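Local coordinates for hypothetical protein Atu0492 (Agrobacterium tumefaciens, PDB 2GMY) that is of unknown function but, as an AhpD-like member of the carboxymuconolactone decarboxylase family, probably takes part in antioxidant defence through a pair of cysteines, at residues R135-G139 against F140-H144; N46-A49 against F50-D53; V95-I98 against A99-G102. One frame throughout, in Å; residues are numbered along the deposited sequence.

How the contacts relate
The pivot is contact 2, the helix start at 46-53 that carries the Cys-X-X-Cys pair, probably the redox site as in AhpD. Contact 1, the C-terminal end of helix 117-139 with the loop after it, lies directly against it, with centres about 8 Å apart. Ala137 CB packs on Cys48 SG at 3.6 Å and Ser142 CB on Phe50 CD1 at 3.6 Å, so the helix end and the following loop cover one side of the cysteine turn. Contact 3 is farther off, its centre about 19 Å from that of contact 2, and meets it where Asn46 OD1 approaches Thr96 CG2 at 3.6 Å. Contacts 1 and 3 do not touch within one chain, yet both adjoin the second subunit.

Contact 1 of 3, residues R135-G139 against F140-H144; sequences RIAVG and FRSQH
Phe140 folds its ring back against Ile136, with ring atom CD2 3.8 Å from Ile136 CG2, and the two side chains cross obliquely. Having Phe140 CG beside the backbone N and anti to the carbonyl carbon (chi1 -59°) puts the ring at a slant beside Ile136 O and Gly139 C; the final regular helical bond is Phe140 N to Ile136 O at 2.9 Å. Beyond it the helix ends in a Schellman motif: Arg141 takes positive phi as the C-prime residue, Ser142 N reaches back to Ala137 O at 2.9 Å, and Arg141 N binds Val138 O at 3.1 Å. Arg141 then uses its side chain on that same oxygen. A bend at CB-CG (chi2 -68°) turns the chain back, and NH1 meets Val138 O at 2.9 Å from the face of the carbonyl opposite to the one approached by Arg141 N; NH1 also rests 3.7 Å from Val138 CG1. The Arg141 carbonyl is taken in turn by Gln143 NE2, almost straight, at 2.9 Å. Arg141 NH1 has a further acceptor in Gly102 O of the second subunit, and Arg141 NE makes a weak, long ion pair with Glu77 of the third. Two donors thus grip the Val138 carbonyl, and the guanidinium, at the negative end of the helix dipole where the last carbonyls face beyond the helix, probably gains electrostatically while fastening this end to a neighbour.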
loop_
_atom_site.group_PDB
_atom_site.type_symbol
_atom_site.label_atom_id
_atom_site.label_comp_id
_atom_site.label_asym_id
_atom_site.label_seq_id
_atom_site.Cartn_x
_atom_site.Cartn_y
_atom_site.Cartn_z
ATOM N N ARG A 135 -4.934 12.534 -15.471
ATOM C CA ARG A 135 -4.286 11.452 -16.208
ATOM C C ARG A 135 -3.658 11.925 -17.512
ATOM O O ARG A 135 -2.569 11.481 -17.883
ATOM C CB ARG A 135 -5.281 10.308 -16.430
ATOM C CG ARG A 135 -5.529 9.548 -15.137
ATOM C CD ARG A 135 -6.717 8.582 -15.154
ATOM N NE ARG A 135 -6.634 7.741 -13.955
ATOM C CZ ARG A 135 -7.003 8.137 -12.735
ATOM N NH1 ARG A 135 -7.529 9.353 -12.536
ATOM N NH2 ARG A 135 -6.841 7.315 -11.708
ATOM N N ILE A 136 -4.345 12.838 -18.198
ATOM C CA ILE A 136 -3.813 13.447 -19.411
ATOM C C ILE A 136 -2.580 14.288 -19.097
ATOM O O ILE A 136 -1.537 14.132 -19.739
ATOM C CB ILE A 136 -4.895 14.292 -20.125
ATOM C CG1 ILE A 136 -6.002 13.368 -20.651
ATOM C CG2 ILE A 136 -4.296 15.137 -21.261
ATOM C CD1 ILE A 136 -7.298 14.103 -21.029
ATOM N N ALA A 137 -2.685 15.164 -18.104
ATOM C CA ALA A 137 -1.575 16.080 -17.797
ATOM C C ALA A 137 -0.344 15.354 -17.256
ATOM O O ALA A 137 0.782 15.628 -17.673
ATOM C CB ALA A 137 -2.015 17.159 -16.851
ATOM N N VAL A 138 -0.548 14.439 -16.317
ATOM C CA VAL A 138 0.594 13.692 -15.795
ATOM C C VAL A 138 1.112 12.736 -16.877
ATOM O O VAL A 138 2.326 12.649 -17.123
ATOM C CB VAL A 138 0.241 12.953 -14.489
ATOM C CG1 VAL A 138 1.417 12.109 -14.003
ATOM C CG2 VAL A 138 -0.158 13.960 -13.417
ATOM N N GLY A 139 0.187 12.035 -17.527
ATOM C CA GLY A 139 0.530 11.128 -18.612
ATOM C C GLY A 139 1.386 11.760 -19.699
ATOM O O GLY A 139 2.321 11.127 -20.202
ATOM N N PHE A 140 1.094 13.010 -20.048
ATOM C CA PHE A 140 1.840 13.678 -21.127
ATOM C C PHE A 140 2.849 14.708 -20.609
ATOM O O PHE A 140 3.395 15.501 -21.384
ATOM C CB PHE A 140 0.873 14.288 -22.151
ATOM C CG PHE A 140 -0.044 13.261 -22.794
ATOM C CD1 PHE A 140 0.405 11.965 -23.035
ATOM C CD2 PHE A 140 -1.344 13.591 -23.147
ATOM C CE1 PHE A 140 -0.435 11.007 -23.614
ATOM C CE2 PHE A 140 -2.189 12.644 -23.739
ATOM C CZ PHE A 140 -1.730 11.353 -23.972
ATOM N N ARG A 141 3.085 14.684 -19.300
ATOM C CA ARG A 141 4.032 15.586 -18.647
ATOM C C ARG A 141 3.816 17.076 -18.981
ATOM O O ARG A 141 4.785 17.810 -19.234
ATOM C CB ARG A 141 5.480 15.158 -18.970
ATOM C CG ARG A 141 5.885 13.772 -18.429
ATOM C CD ARG A 141 5.969 13.767 -16.908
ATOM N NE ARG A 141 6.603 12.571 -16.335
ATOM C CZ ARG A 141 5.937 11.555 -15.785
ATOM N NH1 ARG A 141 4.607 11.562 -15.754
ATOM N NH2 ARG A 141 6.599 10.520 -15.264
ATOM N N SER A 142 2.559 17.525 -18.944
ATOM C CA SER A 142 2.236 18.937 -19.170
ATOM C C SER A 142 2.958 19.800 -18.142
ATOM O O SER A 142 3.026 19.443 -16.971
ATOM C CB SER A 142 0.724 19.165 -19.107
ATOM O OG SER A 142 0.070 18.328 -20.041
ATOM N N GLN A 143 3.499 20.934 -18.598
ATOM C CA GLN A 143 4.305 21.831 -17.758
ATOM C C GLN A 143 3.551 23.128 -17.447
ATOM O O GLN A 143 3.180 23.861 -18.364
ATOM C CB GLN A 143 5.625 22.169 -18.479
ATOM C CG GLN A 143 6.499 20.956 -18.795
ATOM C CD GLN A 143 7.035 20.286 -17.540
ATOM O OE1 GLN A 143 7.702 20.920 -16.719
ATOM N NE2 GLN A 143 6.733 18.998 -17.380
ATOM N N HIS A 144 3.304 23.407 -16.163
ATOM C CA HIS A 144 2.598 24.643 -15.784
ATOM C C HIS A 144 3.533 25.847 -15.887
ATOM O O HIS A 144 4.752 25.683 -15.794
ATOM C CB HIS A 144 1.929 24.551 -14.389
ATOM C CG HIS A 144 2.886 24.501 -13.234
ATOM N ND1 HIS A 144 3.506 25.626 -12.726
ATOM C CD2 HIS A 144 3.292 23.467 -12.457
ATOM C CE1 HIS A 144 4.271 25.284 -11.702
ATOM N NE2 HIS A 144 4.153 23.981 -11.513
#

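Contact 2 of 3, residues N46-A49 against F50-D53; sequences NGCA and FCVD
Cys48 lays its sulfur over the side chain of Cys51, SG to SG 3.5 Å and SG to Cys51 CB 3.7 Å. These are the two ends of a Cys-X-X-Cys motif at the start of helix 49-61, and the sulfurs are too far apart for a disulfide in this model. As in AhpD, such a pair is consistent with a thiol redox site. Cys48 is the N-cap residue: its SG, swung anti to its own backbone N (chi1 -171°), comes round to face the first turn and accepts a hydrogen bond from Cys51 N at 3.4 Å (N-H...S 156°). Cys51 turns its own sulfur to the side of its backbone N, which brings it alongside that of Cys48. One cysteine therefore caps the helix through its side chain and touches its partner with the same atom. Phe50 leaves CB 4.1 Å from Cys48 SG, while its ring leads off away from the loop. Gly47, with positive phi, ends helix 32-45 in a Schellman motif just before the cap, so the two helices are joined by a very short turn. Asp53 OD2 forms a salt bridge with Lys57 on the same helix, and Val52 also packs on Val74 of the third subunit. At the helix start Val52 N binds Cys48 O at 2.8 Å, and Val52 CG2 lies 3.2 Å from that same oxygen.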
loop_
_atom_site.group_PDB
_atom_site.type_symbol
_atom_site.label_atom_id
_atom_site.label_comp_id
_atom_site.label_asym_id
_atom_site.label_seq_id
_atom_site.Cartn_x
_atom_site.Cartn_y
_atom_site.Cartn_z
ATOM N N ASN A 46 -3.675 12.977 -7.029
ATOM C CA ASN A 46 -3.118 12.382 -8.242
ATOM C C ASN A 46 -1.722 12.875 -8.612
ATOM O O ASN A 46 -1.174 12.423 -9.612
ATOM C CB ASN A 46 -4.069 12.562 -9.411
ATOM C CG ASN A 46 -5.273 11.661 -9.308
ATOM O OD1 ASN A 46 -5.196 10.561 -8.743
ATOM N ND2 ASN A 46 -6.395 12.125 -9.842
ATOM N N GLY A 47 -1.174 13.808 -7.834
ATOM C CA GLY A 47 0.196 14.278 -8.063
ATOM C C GLY A 47 0.316 15.205 -9.272
ATOM O O GLY A 47 1.414 15.384 -9.826
ATOM N N CYS A 48 -0.798 15.805 -9.679
ATOM C CA CYS A 48 -0.810 16.588 -10.916
ATOM C C CYS A 48 -0.480 18.060 -10.656
ATOM O O CYS A 48 -1.373 18.863 -10.332
ATOM C CB CYS A 48 -2.155 16.457 -11.620
ATOM S SG CYS A 48 -2.084 17.216 -13.266
ATOM N N ALA A 49 0.802 18.404 -10.783
ATOM C CA ALA A 49 1.252 19.790 -10.579
ATOM C C ALA A 49 0.591 20.742 -11.570
ATOM O O ALA A 49 0.197 21.859 -11.205
ATOM C CB ALA A 49 2.761 19.888 -10.688
ATOM N N PHE A 50 0.468 20.300 -12.820
ATOM C CA PHE A 50 -0.169 21.104 -13.857
ATOM C C PHE A 50 -1.554 21.561 -13.400
ATOM O O PHE A 50 -1.883 22.748 -13.470
ATOM C CB PHE A 50 -0.274 20.326 -15.172
ATOM C CG PHE A 50 -0.814 21.136 -16.313
ATOM C CD1 PHE A 50 0.014 22.004 -17.021
ATOM C CD2 PHE A 50 -2.150 21.020 -16.689
ATOM C CE1 PHE A 50 -0.483 22.751 -18.090
ATOM C CE2 PHE A 50 -2.657 21.764 -17.759
ATOM C CZ PHE A 50 -1.814 22.629 -18.458
ATOM N N CYS A 51 -2.359 20.616 -12.924
ATOM C CA CYS A 51 -3.707 20.949 -12.490
ATOM C C CYS A 51 -3.734 21.661 -11.146
ATOM O O CYS A 51 -4.540 22.564 -10.965
ATOM C CB CYS A 51 -4.624 19.722 -12.488
ATOM S SG CYS A 51 -4.903 19.057 -14.177
ATOM N N VAL A 52 -2.872 21.273 -10.201
ATOM C CA VAL A 52 -2.834 21.988 -8.920
ATOM C C VAL A 52 -2.539 23.471 -9.148
ATOM O O VAL A 52 -3.215 24.331 -8.606
ATOM C CB VAL A 52 -1.827 21.373 -7.919
ATOM C CG1 VAL A 52 -1.633 22.290 -6.703
ATOM C CG2 VAL A 52 -2.309 19.984 -7.472
ATOM N N ASP A 53 -1.553 23.756 -9.985
ATOM C CA ASP A 53 -1.197 25.148 -10.271
ATOM C C ASP A 53 -2.411 25.915 -10.784
ATOM O O ASP A 53 -2.705 27.017 -10.307
ATOM C CB ASP A 53 -0.070 25.232 -11.294
ATOM C CG ASP A 53 0.426 26.662 -11.493
ATOM O OD1 ASP A 53 0.925 27.245 -10.510
ATOM O OD2 ASP A 53 0.327 27.174 -12.631
#

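Contact 3 of 3, residues V95-I98 against A99-G102; sequences VTKI and AETG
Lys97 O accepts a backbone bond from Thr101 N at 3.0 Å and, weakly, one from Glu100 N; Gly102 N then binds Ile98 O at 2.9 Å. Thr101 and Glu100 add van der Waals contacts to the Lys97 carbonyl. Thr101 sets its methyl CG2 3.4 Å from Lys97 O and 4.2 Å from Lys97 CB, because OG1 occupies the place between the backbone N and the carbonyl carbon (chi1 73°) and CG2 is left beside the N. Glu100 brings CB to 3.6 Å from Lys97 O. Among the charged side chains, the extended Glu100 passes over the aliphatic part of Lys97, its OE1 3.7 Å from Lys97 CD. The opposite charges are not paired, since Lys97 NZ and Glu100 OE1 lie 5.8 Å apart: Lys97 bends twice near its end and returns its ammonium to the Asp93 carbonyl. Hydroxyl bonding runs to residues flanking the segments: Thr101 OG1 bonds to Ala94 O, which ties the short helix to the preceding one, and also to Ala103 N. Between subunits, Arg135 of the second subunit binds Thr96 O, and Asn46 of that subunit packs on Ile98 and Ala99. The whole is a helix break: helix 83-96 ends just before Lys97, which also serves as N-cap of the single turn 98-101, and that turn stops at Gly102 with positive phi.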
loop_
_atom_site.group_PDB
_atom_site.type_symbol
_atom_site.label_atom_id
_atom_site.label_comp_id
_atom_site.label_asym_id
_atom_site.label_seq_id
_atom_site.Cartn_x
_atom_site.Cartn_y
_atom_site.Cartn_z
ATOM N N VAL A 95 -13.437 8.389 -3.974
ATOM C CA VAL A 95 -13.734 8.140 -5.386
ATOM C C VAL A 95 -12.480 8.311 -6.235
ATOM O O VAL A 95 -12.261 7.579 -7.191
ATOM C CB VAL A 95 -14.895 9.030 -5.875
ATOM C CG1 VAL A 95 -15.147 8.857 -7.368
ATOM C CG2 VAL A 95 -16.163 8.674 -5.115
ATOM N N THR A 96 -11.637 9.279 -5.885
ATOM C CA THR A 96 -10.366 9.419 -6.606
ATOM C C THR A 96 -9.516 8.147 -6.445
ATOM O O THR A 96 -8.847 7.715 -7.375
ATOM C CB THR A 96 -9.617 10.685 -6.162
ATOM O OG1 THR A 96 -10.379 11.829 -6.574
ATOM C CG2 THR A 96 -8.245 10.766 -6.787
ATOM N N LYS A 97 -9.585 7.552 -5.259
ATOM C CA LYS A 97 -8.858 6.316 -4.977
ATOM C C LYS A 97 -9.796 5.111 -4.993
ATOM O O LYS A 97 -9.699 4.221 -4.138
ATOM C CB LYS A 97 -8.128 6.409 -3.634
ATOM C CG LYS A 97 -7.054 7.493 -3.601
ATOM C CD LYS A 97 -6.360 7.545 -2.231
ATOM C CE LYS A 97 -7.343 7.873 -1.110
ATOM N NZ LYS A 97 -7.825 9.277 -1.208
ATOM N N ILE A 98 -10.670 5.072 -5.993
ATOM C CA ILE A 98 -11.732 4.058 -6.081
ATOM C C ILE A 98 -11.204 2.620 -6.010
ATOM O O ILE A 98 -11.827 1.768 -5.386
ATOM C CB ILE A 98 -12.589 4.243 -7.380
ATOM C CG1 ILE A 98 -13.939 3.511 -7.283
ATOM C CG2 ILE A 98 -11.794 3.860 -8.642
ATOM C CD1 ILE A 98 -14.939 4.192 -6.406
ATOM N N ALA A 99 -10.046 2.365 -6.619
ATOM C CA ALA A 99 -9.533 1.000 -6.693
ATOM C C ALA A 99 -9.143 0.485 -5.316
ATOM O O ALA A 99 -9.262 -0.718 -5.057
ATOM C CB ALA A 99 -8.363 0.911 -7.643
ATOM N N GLU A 100 -8.698 1.396 -4.449
ATOM C CA GLU A 100 -8.315 1.068 -3.073
ATOM C C GLU A 100 -9.489 1.054 -2.111
ATOM O O GLU A 100 -9.552 0.194 -1.239
ATOM C CB GLU A 100 -7.306 2.083 -2.539
ATOM C CG GLU A 100 -5.952 2.092 -3.225
ATOM C CD GLU A 100 -5.030 3.198 -2.680
ATOM O OE1 GLU A 100 -5.472 4.022 -1.832
ATOM O OE2 GLU A 100 -3.850 3.246 -3.096
ATOM N N THR A 101 -10.393 2.024 -2.241
ATOM C CA THR A 101 -11.430 2.201 -1.228
ATOM C C THR A 101 -12.750 1.508 -1.535
ATOM O O THR A 101 -13.500 1.176 -0.618
ATOM C CB THR A 101 -11.786 3.688 -1.009
ATOM O OG1 THR A 101 -12.533 4.165 -2.134
ATOM C CG2 THR A 101 -10.538 4.529 -0.826
ATOM N N GLY A 102 -13.053 1.362 -2.823
ATOM C CA GLY A 102 -14.372 0.886 -3.273
ATOM C C GLY A 102 -15.560 1.779 -2.941
ATOM O O GLY A 102 -16.708 1.312 -2.982
#